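Local coordinates for protein putative marr-family transcriptional repressor (Streptomyces coelicolor, PDB 3ZPL) that binds DNA as a dimer through winged-helix motifs and probably acts as a MarR-family transcriptional regulator, at residues D42-Q47 / V134-Q139; R103-P108 / F115-D120. One frame throughout, in Å; residues are numbered along the deposited sequence.

Contact 1: residues D42-Q47 / V134-Q139; sequences DHLDRQ and VDAVRQ. With nucleotides of chain C.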
ATOM      1  N   ASP A  42      -2.749   4.903  -4.756  1.00 53.04           N
ATOM      2  CA  ASP A  42      -2.541   5.721  -5.939  1.00 55.48           C
ATOM      3  C   ASP A  42      -3.491   6.919  -5.965  1.00 57.59           C
ATOM      4  O   ASP A  42      -3.090   8.049  -6.229  1.00 56.91           O
ATOM      5  CB  ASP A  42      -2.735   4.871  -7.190  1.00 55.07           C
ATOM      6  CG  ASP A  42      -2.520   5.648  -8.457  1.00 55.97           C
ATOM      7  OD1 ASP A  42      -3.477   6.261  -8.957  1.00 59.33           O
ATOM      8  OD2 ASP A  42      -1.386   5.667  -8.959  1.00 56.05           O
ATOM      9  N   HIS A  43      -4.760   6.650  -5.701  1.00 59.37           N
ATOM     10  CA  HIS A  43      -5.783   7.666  -5.774  1.00 60.70           C
ATOM     11  C   HIS A  43      -5.539   8.738  -4.715  1.00 62.57           C
ATOM     12  O   HIS A  43      -5.635   9.946  -5.003  1.00 64.86           O
ATOM     13  CB  HIS A  43      -7.161   7.031  -5.612  1.00 60.76           C
ATOM     14  CG  HIS A  43      -8.280   8.017  -5.639  1.00 63.33           C
ATOM     15  ND1 HIS A  43      -8.434   8.939  -6.651  1.00 65.20           N
ATOM     16  CD2 HIS A  43      -9.289   8.242  -4.765  1.00 64.14           C
ATOM     17  CE1 HIS A  43      -9.502   9.679  -6.406  1.00 66.89           C
ATOM     18  NE2 HIS A  43     -10.035   9.280  -5.263  1.00 64.61           N
ATOM     19  N   LEU A  44      -5.188   8.298  -3.512  1.00 59.34           N
ATOM     20  CA  LEU A  44      -5.017   9.214  -2.391  1.00 57.99           C
ATOM     21  C   LEU A  44      -3.708   9.986  -2.472  1.00 58.22           C
ATOM     22  O   LEU A  44      -3.700  11.201  -2.280  1.00 62.32           O
ATOM     23  CB  LEU A  44      -5.130   8.465  -1.064  1.00 56.08           C
ATOM     24  CG  LEU A  44      -6.489   7.782  -0.864  1.00 54.67           C
ATOM     25  CD1 LEU A  44      -6.623   7.242   0.553  1.00 52.93           C
ATOM     26  CD2 LEU A  44      -7.636   8.721  -1.184  1.00 55.64           C
ATOM     27  N   ASP A  45      -2.610   9.296  -2.771  1.00 58.09           N
ATOM     28  CA  ASP A  45      -1.335   9.962  -3.056  1.00 58.58           C
ATOM     29  C   ASP A  45      -1.522  11.078  -4.065  1.00 62.15           C
ATOM     30  O   ASP A  45      -0.983  12.151  -3.889  1.00 66.49           O
ATOM     31  CB  ASP A  45      -0.298   9.001  -3.627  1.00 56.98           C
ATOM     32  CG  ASP A  45       0.495   8.251  -2.557  1.00 55.78           C
ATOM     33  OD1 ASP A  45       0.341   8.532  -1.346  1.00 53.82           O
ATOM     34  OD2 ASP A  45       1.301   7.376  -2.968  1.00 54.52           O
ATOM     35  N   ARG A  46      -2.256  10.819  -5.136  1.00 62.52           N
ATOM     36  CA  ARG A  46      -2.418  11.826  -6.180  1.00 63.78           C
ATOM     37  C   ARG A  46      -3.271  12.995  -5.719  1.00 66.11           C
ATOM     38  O   ARG A  46      -2.976  14.144  -6.007  1.00 65.28           O
ATOM     39  CB  ARG A  46      -3.047  11.208  -7.429  1.00 62.88           C
ATOM     40  CG  ARG A  46      -2.094  10.316  -8.195  1.00 61.60           C
ATOM     41  CD  ARG A  46      -2.355  10.371  -9.681  1.00 61.98           C
ATOM     42  NE  ARG A  46      -1.287  11.122 -10.327  1.00 62.69           N
ATOM     43  CZ  ARG A  46      -1.358  11.622 -11.548  1.00 65.49           C
ATOM     44  NH1 ARG A  46      -2.459  11.461 -12.275  1.00 67.30           N
ATOM     45  NH2 ARG A  46      -0.329  12.290 -12.047  1.00 67.23           N
ATOM     46  N   GLN A  47      -4.380  12.675  -5.067  1.00 68.39           N
ATOM     47  CA  GLN A  47      -5.257  13.681  -4.516  1.00 70.14           C
ATOM     48  C   GLN A  47      -4.459  14.598  -3.577  1.00 69.14           C
ATOM     49  O   GLN A  47      -4.575  15.822  -3.645  1.00 69.00           O
ATOM     50  CB  GLN A  47      -6.416  12.996  -3.784  1.00 72.16           C
ATOM     51  CG  GLN A  47      -7.459  13.942  -3.218  1.00 75.59           C
ATOM     52  CD  GLN A  47      -7.192  14.284  -1.771  1.00 77.38           C
ATOM     53  OE1 GLN A  47      -6.917  13.398  -0.960  1.00 77.09           O
ATOM     54  NE2 GLN A  47      -7.254  15.575  -1.438  1.00 79.20           N
ATOM     55  N   VAL A 134     -10.866  14.038   3.043  1.00 66.75           N
ATOM     56  CA  VAL A 134     -11.977  13.286   3.628  1.00 68.85           C
ATOM     57  C   VAL A 134     -12.965  12.862   2.543  1.00 71.08           C
ATOM     58  O   VAL A 134     -13.310  11.692   2.468  1.00 71.31           O
ATOM     59  CB  VAL A 134     -12.654  14.062   4.771  1.00 70.37           C
ATOM     60  CG1 VAL A 134     -13.948  13.401   5.196  1.00 73.45           C
ATOM     61  CG2 VAL A 134     -11.705  14.146   5.961  1.00 70.23           C
ATOM     62  N   ASP A 135     -13.382  13.794   1.685  1.00 72.29           N
ATOM     63  CA  ASP A 135     -14.235  13.454   0.537  1.00 74.41           C
ATOM     64  C   ASP A 135     -13.669  12.262  -0.221  1.00 72.36           C
ATOM     65  O   ASP A 135     -14.338  11.250  -0.388  1.00 71.22           O
ATOM     66  CB  ASP A 135     -14.345  14.624  -0.462  1.00 76.70           C
ATOM     67  CG  ASP A 135     -15.562  15.540  -0.217  1.00 81.06           C
ATOM     68  OD1 ASP A 135     -16.530  15.216   0.540  1.00 83.92           O
ATOM     69  OD2 ASP A 135     -15.537  16.617  -0.852  1.00 82.93           O
ATOM     70  N   ALA A 136     -12.425  12.407  -0.682  1.00 70.22           N
ATOM     71  CA  ALA A 136     -11.763  11.367  -1.476  1.00 69.01           C
ATOM     72  C   ALA A 136     -11.792   9.996  -0.784  1.00 68.30           C
ATOM     73  O   ALA A 136     -12.010   8.975  -1.432  1.00 66.85           O
ATOM     74  CB  ALA A 136     -10.327  11.771  -1.795  1.00 66.40           C
ATOM     75  N   VAL A 137     -11.589   9.991   0.531  1.00 67.20           N
ATOM     76  CA  VAL A 137     -11.670   8.761   1.323  1.00 67.40           C
ATOM     77  C   VAL A 137     -13.114   8.269   1.478  1.00 69.14           C
ATOM     78  O   VAL A 137     -13.354   7.063   1.549  1.00 70.95           O
ATOM     79  CB  VAL A 137     -11.008   8.944   2.703  1.00 66.67           C
ATOM     80  CG1 VAL A 137     -11.289   7.751   3.608  1.00 68.54           C
ATOM     81  CG2 VAL A 137      -9.507   9.136   2.530  1.00 63.86           C
ATOM     82  N   ARG A 138     -14.068   9.193   1.551  1.00 63.87           N
ATOM     83  CA  ARG A 138     -15.484   8.818   1.548  1.00 64.84           C
ATOM     84  C   ARG A 138     -15.851   8.155   0.227  1.00 65.10           C
ATOM     85  O   ARG A 138     -16.329   7.026   0.212  1.00 63.91           O
ATOM     86  CB  ARG A 138     -16.390  10.040   1.761  1.00 67.03           C
ATOM     87  CG  ARG A 138     -16.603  10.418   3.230  1.00 67.45           C
ATOM     88  CD  ARG A 138     -17.888  11.154   3.616  1.00 69.65           C
ATOM     89  NE  ARG A 138     -17.975  11.237   5.083  1.00 68.91           N
ATOM     90  CZ  ARG A 138     -18.292  10.216   5.893  1.00 68.06           C
ATOM     91  NH1 ARG A 138     -18.553   9.004   5.409  1.00 67.06           N
ATOM     92  NH2 ARG A 138     -18.342  10.401   7.213  1.00 68.11           N
ATOM     93  N   GLN A 139     -15.616   8.878  -0.866  1.00 66.08           N
ATOM     94  CA  GLN A 139     -16.085   8.484  -2.198  1.00 67.58           C
ATOM     95  C   GLN A 139     -15.491   7.153  -2.615  1.00 67.64           C
ATOM     96  O   GLN A 139     -16.170   6.333  -3.204  1.00 71.82           O
ATOM     97  CB  GLN A 139     -15.778   9.543  -3.262  1.00 67.51           C
TER
ATOM     98  P    DC C  15       2.588  11.763  -9.394  1.00 59.22           P
ATOM     99  OP1  DC C  15       1.843  12.536  -8.362  1.00 59.90           O
ATOM    100  OP2  DC C  15       1.880  10.732 -10.193  1.00 57.30           O
ATOM    101  O5'  DC C  15       3.290  12.743 -10.437  1.00 59.05           O
ATOM    102  C5'  DC C  15       4.279  13.696 -10.003  1.00 57.31           C
ATOM    103  C4'  DC C  15       5.042  14.210 -11.200  1.00 57.96           C
ATOM    104  O4'  DC C  15       5.961  13.197 -11.657  1.00 54.27           O
ATOM    105  C3'  DC C  15       4.166  14.559 -12.403  1.00 59.84           C
ATOM    106  O3'  DC C  15       4.180  15.972 -12.607  1.00 64.82           O
ATOM    107  C2'  DC C  15       4.796  13.812 -13.567  1.00 58.13           C
ATOM    108  C1'  DC C  15       6.136  13.353 -13.039  1.00 54.67           C
ATOM    109  N1   DC C  15       6.585  12.069 -13.568  1.00 53.80           N
ATOM    110  C2   DC C  15       7.868  11.971 -14.115  1.00 53.18           C
ATOM    111  O2   DC C  15       8.582  12.983 -14.156  1.00 53.63           O
ATOM    112  N3   DC C  15       8.284  10.784 -14.610  1.00 51.56           N
ATOM    113  C4   DC C  15       7.486   9.717 -14.543  1.00 50.50           C
ATOM    114  N4   DC C  15       7.948   8.562 -15.022  1.00 50.24           N
ATOM    115  C5   DC C  15       6.180   9.785 -13.980  1.00 50.92           C
ATOM    116  C6   DC C  15       5.774  10.969 -13.507  1.00 53.02           C
TER
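The methyl carbon of A136 points at helix 24-52 and is met there by three side chains, H43, L44 and Q47. Of these Q47 reaches it most closely, its CG lying 3.9 Å from A136 CB. CG of Q47 stands anti to the backbone N (chi1 -177°); the bend at chi2 brings CD beside the methyl, and CD and OE1 lie about as near as CG. One turn earlier the H43 ring approaches A136 obliquely, NE2 being 4.3 Å from A136 CB. L44 supplies the hydrophobic part: its CD2 meets A136 CB at 4.1 Å, while CD1 reaches CG2 of V137 at 4.0 Å. The L44 and V137 side chains cross at about a right angle, and both residues are buried, W30 of the second subunit packing on each of them.

This apolar patch is small. The two nearly antiparallel helix segments stay 10.4 Å apart at their axes and bury 180 Å² in all, and A136 takes the largest share of it. Towards Q47 the contact turns polar: OE1 is hydrogen-bonded to H133, one turn before V137, and this would limit rotation of the amide. Away from this packing, R46 reaches the DNA, where NE and NH2 make weak hydrogen bonds to OP2 of DC15 of chain C, the former at 3.2 Å. D172 of the second subunit forms a salt bridge with R46 NH1, tying the arginine to protein as well as backbone phosphate. The patch thus joins the later part of helix 24-52 to the later part of helix 120-142, and the second subunit also packs on both, with L164 on H43 and L22 on V134.

Contact 2: residues R103-P108 / F115-D120; sequences RREDCP and FAILTD. With nucleotides of chain C.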
ATOM      1  N   ARG A 103       8.815  21.314  12.742  1.00 50.59           N
ATOM      2  CA  ARG A 103      10.107  21.733  13.316  1.00 51.40           C
ATOM      3  C   ARG A 103      10.489  20.738  14.401  1.00 53.31           C
ATOM      4  O   ARG A 103       9.643  19.975  14.874  1.00 53.28           O
ATOM      5  CB  ARG A 103      10.026  23.154  13.892  1.00 50.80           C
ATOM      6  CG  ARG A 103       9.054  23.300  15.059  1.00 49.90           C
ATOM      7  CD  ARG A 103       8.962  24.727  15.558  1.00 50.03           C
ATOM      8  NE  ARG A 103       8.068  24.828  16.717  1.00 48.85           N
ATOM      9  CZ  ARG A 103       8.430  24.694  17.996  1.00 48.95           C
ATOM     10  NH1 ARG A 103       9.691  24.453  18.341  1.00 49.95           N
ATOM     11  NH2 ARG A 103       7.516  24.802  18.952  1.00 48.93           N
ATOM     12  N   ARG A 104      11.761  20.737  14.770  1.00 51.51           N
ATOM     13  CA  ARG A 104      12.289  19.802  15.747  1.00 53.64           C
ATOM     14  C   ARG A 104      12.796  20.501  16.998  1.00 55.38           C
ATOM     15  O   ARG A 104      13.313  21.609  16.929  1.00 54.44           O
ATOM     16  CB  ARG A 104      13.450  19.021  15.140  1.00 55.59           C
ATOM     17  CG  ARG A 104      13.036  17.951  14.131  1.00 58.25           C
ATOM     18  CD  ARG A 104      14.002  17.917  12.935  1.00 59.29           C
ATOM     19  NE  ARG A 104      14.284  16.569  12.462  1.00 58.70           N
ATOM     20  CZ  ARG A 104      15.138  16.280  11.485  1.00 60.53           C
ATOM     21  NH1 ARG A 104      15.796  17.254  10.862  1.00 62.13           N
ATOM     22  NH2 ARG A 104      15.322  15.009  11.113  1.00 60.38           N
ATOM     23  N   GLU A 105      12.677  19.814  18.131  1.00 57.20           N
ATOM     24  CA  GLU A 105      13.292  20.240  19.378  1.00 60.38           C
ATOM     25  C   GLU A 105      13.961  19.053  20.053  1.00 62.19           C
ATOM     26  O   GLU A 105      13.605  17.891  19.802  1.00 69.74           O
ATOM     27  CB  GLU A 105      12.240  20.829  20.319  1.00 61.06           C
ATOM     28  CG  GLU A 105      12.069  22.321  20.213  1.00 62.93           C
ATOM     29  CD  GLU A 105      11.099  22.883  21.243  1.00 66.40           C
ATOM     30  OE1 GLU A 105      10.557  22.116  22.067  1.00 64.82           O
ATOM     31  OE2 GLU A 105      10.875  24.120  21.228  1.00 72.16           O
ATOM     32  N   ASP A 106      14.882  19.344  20.958  1.00 62.55           N
ATOM     33  CA  ASP A 106      15.546  18.310  21.746  1.00 63.39           C
ATOM     34  C   ASP A 106      14.671  17.950  22.940  1.00 61.32           C
ATOM     35  O   ASP A 106      13.918  18.792  23.424  1.00 60.85           O
ATOM     36  CB  ASP A 106      16.921  18.783  22.239  1.00 65.76           C
ATOM     37  CG  ASP A 106      17.706  19.526  21.169  1.00 66.08           C
ATOM     38  OD1 ASP A 106      17.088  20.034  20.226  1.00 67.36           O
ATOM     39  OD2 ASP A 106      18.939  19.619  21.278  1.00 69.81           O
ATOM     40  N   CYS A 107      14.755  16.696  23.399  1.00 59.75           N
ATOM     41  CA  CYS A 107      14.119  16.304  24.647  1.00 59.54           C
ATOM     42  C   CYS A 107      15.039  16.845  25.748  1.00 60.61           C
ATOM     43  O   CYS A 107      16.258  16.694  25.664  1.00 59.74           O
ATOM     44  CB  CYS A 107      13.939  14.784  24.752  1.00 58.47           C
ATOM     45  SG  CYS A 107      13.096  14.244  26.248  1.00 56.57           S
ATOM     46  N   PRO A 108      14.465  17.524  26.755  1.00 61.24           N
ATOM     47  CA  PRO A 108      15.330  18.141  27.755  1.00 62.25           C
ATOM     48  C   PRO A 108      15.944  17.128  28.766  1.00 62.80           C
ATOM     49  O   PRO A 108      17.102  17.295  29.156  1.00 61.94           O
ATOM     50  CB  PRO A 108      14.412  19.166  28.438  1.00 61.88           C
ATOM     51  CG  PRO A 108      13.019  18.692  28.199  1.00 61.25           C
ATOM     52  CD  PRO A 108      13.033  17.687  27.075  1.00 61.40           C
ATOM     53  N   PHE A 115      11.965  15.773  19.339  1.00 56.16           N
ATOM     54  CA  PHE A 115      10.533  15.956  19.145  1.00 56.79           C
ATOM     55  C   PHE A 115      10.287  16.447  17.733  1.00 54.87           C
ATOM     56  O   PHE A 115      11.072  17.223  17.201  1.00 52.43           O
ATOM     57  CB  PHE A 115       9.961  16.975  20.141  1.00 59.14           C
ATOM     58  CG  PHE A 115       9.609  16.394  21.480  1.00 61.41           C
ATOM     59  CD1 PHE A 115       8.470  15.604  21.634  1.00 63.51           C
ATOM     60  CD2 PHE A 115      10.384  16.667  22.593  1.00 62.59           C
ATOM     61  CE1 PHE A 115       8.124  15.088  22.874  1.00 66.50           C
ATOM     62  CE2 PHE A 115      10.047  16.155  23.837  1.00 65.46           C
ATOM     63  CZ  PHE A 115       8.919  15.361  23.981  1.00 67.18           C
ATOM     64  N   ALA A 116       9.197  15.969  17.136  1.00 54.80           N
ATOM     65  CA  ALA A 116       8.667  16.520  15.891  1.00 54.65           C
ATOM     66  C   ALA A 116       7.424  17.329  16.258  1.00 53.38           C
ATOM     67  O   ALA A 116       6.489  16.802  16.836  1.00 52.29           O
ATOM     68  CB  ALA A 116       8.307  15.403  14.930  1.00 54.86           C
ATOM     69  N   ILE A 117       7.456  18.616  15.958  1.00 53.96           N
ATOM     70  CA  ILE A 117       6.398  19.526  16.335  1.00 55.68           C
ATOM     71  C   ILE A 117       5.786  20.108  15.070  1.00 56.16           C
ATOM     72  O   ILE A 117       6.515  20.527  14.156  1.00 55.96           O
ATOM     73  CB  ILE A 117       6.942  20.693  17.178  1.00 57.88           C
ATOM     74  CG1 ILE A 117       7.700  20.162  18.404  1.00 56.91           C
ATOM     75  CG2 ILE A 117       5.797  21.615  17.587  1.00 59.57           C
ATOM     76  CD1 ILE A 117       8.577  21.179  19.087  1.00 56.09           C
ATOM     77  N   LEU A 118       4.458  20.108  15.013  1.00 55.88           N
ATOM     78  CA  LEU A 118       3.725  20.689  13.896  1.00 56.41           C
ATOM     79  C   LEU A 118       3.694  22.205  14.009  1.00 56.29           C
ATOM     80  O   LEU A 118       3.227  22.727  15.013  1.00 58.85           O
ATOM     81  CB  LEU A 118       2.294  20.149  13.905  1.00 58.12           C
ATOM     82  CG  LEU A 118       1.275  20.676  12.877  1.00 58.52           C
ATOM     83  CD1 LEU A 118       1.740  20.381  11.462  1.00 57.39           C
ATOM     84  CD2 LEU A 118      -0.084  20.041  13.141  1.00 59.43           C
ATOM     85  N   THR A 119       4.188  22.909  12.995  1.00 54.40           N
ATOM     86  CA  THR A 119       4.156  24.371  12.983  1.00 55.04           C
ATOM     87  C   THR A 119       2.744  24.900  12.796  1.00 57.69           C
ATOM     88  O   THR A 119       1.856  24.159  12.423  1.00 59.04           O
ATOM     89  CB  THR A 119       4.977  24.935  11.816  1.00 53.28           C
ATOM     90  OG1 THR A 119       4.427  24.460  10.586  1.00 50.47           O
ATOM     91  CG2 THR A 119       6.438  24.521  11.936  1.00 52.17           C
ATOM     92  N   ASP A 120       2.545  26.190  13.039  1.00 61.84           N
ATOM     93  CA  ASP A 120       1.269  26.838  12.701  1.00 64.04           C
ATOM     94  C   ASP A 120       0.909  26.641  11.226  1.00 63.58           C
ATOM     95  O   ASP A 120      -0.185  26.187  10.904  1.00 67.94           O
ATOM     96  CB  ASP A 120       1.311  28.341  12.996  1.00 65.91           C
ATOM     97  CG  ASP A 120       1.255  28.660  14.492  1.00 67.66           C
ATOM     98  OD1 ASP A 120       0.701  27.831  15.269  1.00 66.85           O
ATOM     99  OD2 ASP A 120       1.743  29.761  14.876  1.00 67.95           O
TER
ATOM    100  P    DT C   6      16.080  12.570  13.769  1.00 57.68           P
ATOM    101  OP1  DT C   6      15.771  14.022  13.760  1.00 62.65           O
ATOM    102  OP2  DT C   6      15.094  11.628  13.196  1.00 59.58           O
ATOM    103  O5'  DT C   6      17.475  12.336  13.039  1.00 54.53           O
ATOM    104  C5'  DT C   6      18.654  12.988  13.507  1.00 53.62           C
ATOM    105  C4'  DT C   6      19.837  12.563  12.669  1.00 55.28           C
ATOM    106  O4'  DT C   6      20.045  11.136  12.757  1.00 52.31           O
ATOM    107  C3'  DT C   6      19.703  12.889  11.181  1.00 58.47           C
ATOM    108  O3'  DT C   6      20.775  13.775  10.851  1.00 63.17           O
ATOM    109  C2'  DT C   6      19.754  11.534  10.493  1.00 57.15           C
ATOM    110  C1'  DT C   6      20.473  10.657  11.504  1.00 53.13           C
ATOM    111  N1   DT C   6      20.138   9.220  11.438  1.00 51.22           N
ATOM    112  C2   DT C   6      21.099   8.322  11.029  1.00 52.70           C
ATOM    113  O2   DT C   6      22.236   8.650  10.728  1.00 54.98           O
ATOM    114  N3   DT C   6      20.682   7.013  10.996  1.00 51.54           N
ATOM    115  C4   DT C   6      19.426   6.530  11.314  1.00 50.80           C
ATOM    116  O4   DT C   6      19.190   5.331  11.218  1.00 51.60           O
ATOM    117  C5   DT C   6      18.465   7.530  11.718  1.00 49.64           C
ATOM    118  C7   DT C   6      17.078   7.102  12.080  1.00 49.66           C
ATOM    119  C6   DT C   6      18.866   8.806  11.763  1.00 50.24           C
TER
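I117 lies under the guanidinium of R103, its CD1 3.4 Å from the plane and offset toward the rim of that face. CG of R103 takes the crowded position between the backbone N and the carbonyl carbon (chi1 63°), and the chain then runs extended to NE, crossing I117 obliquely. In the guanidinium plane, NH1 makes a nearly straight salt-bridge hydrogen bond of 3.1 Å to OE2 of E105, meeting that oxygen from above the carboxylate plane. E105 also packs its chain against I117, OE1 lying 3.7 Å from I117 CD1, so one methyl is shared by the two charged side chains. Replacing R103 by an alanine would probably leave E105 OE2 without this mate and uncover the end of I117.

The strands 103-106 and 115-118 are the two arms of the beta hairpin that forms the wing of the winged helix, paired antiparallel. R103 and I117 make a hydrogen-bonded pair, R103 N to I117 O and I117 N to R103 O, both 2.8 Å, as do E105 and F115, whose F115 N to E105 O bond is 2.7 Å. Between them the non-hydrogen-bonded pair R104 and A116 turns to the other face, where A116 packs on M75 and L78 of helix 75-82. There R104, bent at chi2 and chi3, brings NH2 to 2.9 Å from OP1 of DT6 of chain C, while its NH1 forms a salt bridge with E97. On the face of R103 and E105, F115 has the carbonyl oxygens of E105 and D106 at its ring edge, and C107 approaches obliquely, SG 5.5 Å from the ring centroid. T119 OG1, hydrogen-bonded to G100 O, also caps the start of helix 120-142 through the backbone N of G122.

Overall arrangement
Contacts 1 and 2 lie 29 Å apart between centres, with their nearest atoms about 15 Å from each other, and do not touch. They are connected directly by the chain, since strand 114-118 of contact 2 leads into helix 120-142, whose later part carries 134-139 of contact 1. Contact 1 joins two long helices beside the second subunit, whereas no other protein chain of the assembly touches the segments of contact 2. Both nevertheless address the same DNA strand, chain C: R46 bonds weakly to the phosphate of DC15 and R104 comes close to that of DT6, nine nucleotides apart, so helix 24-52 and the wing both reach the DNA backbone.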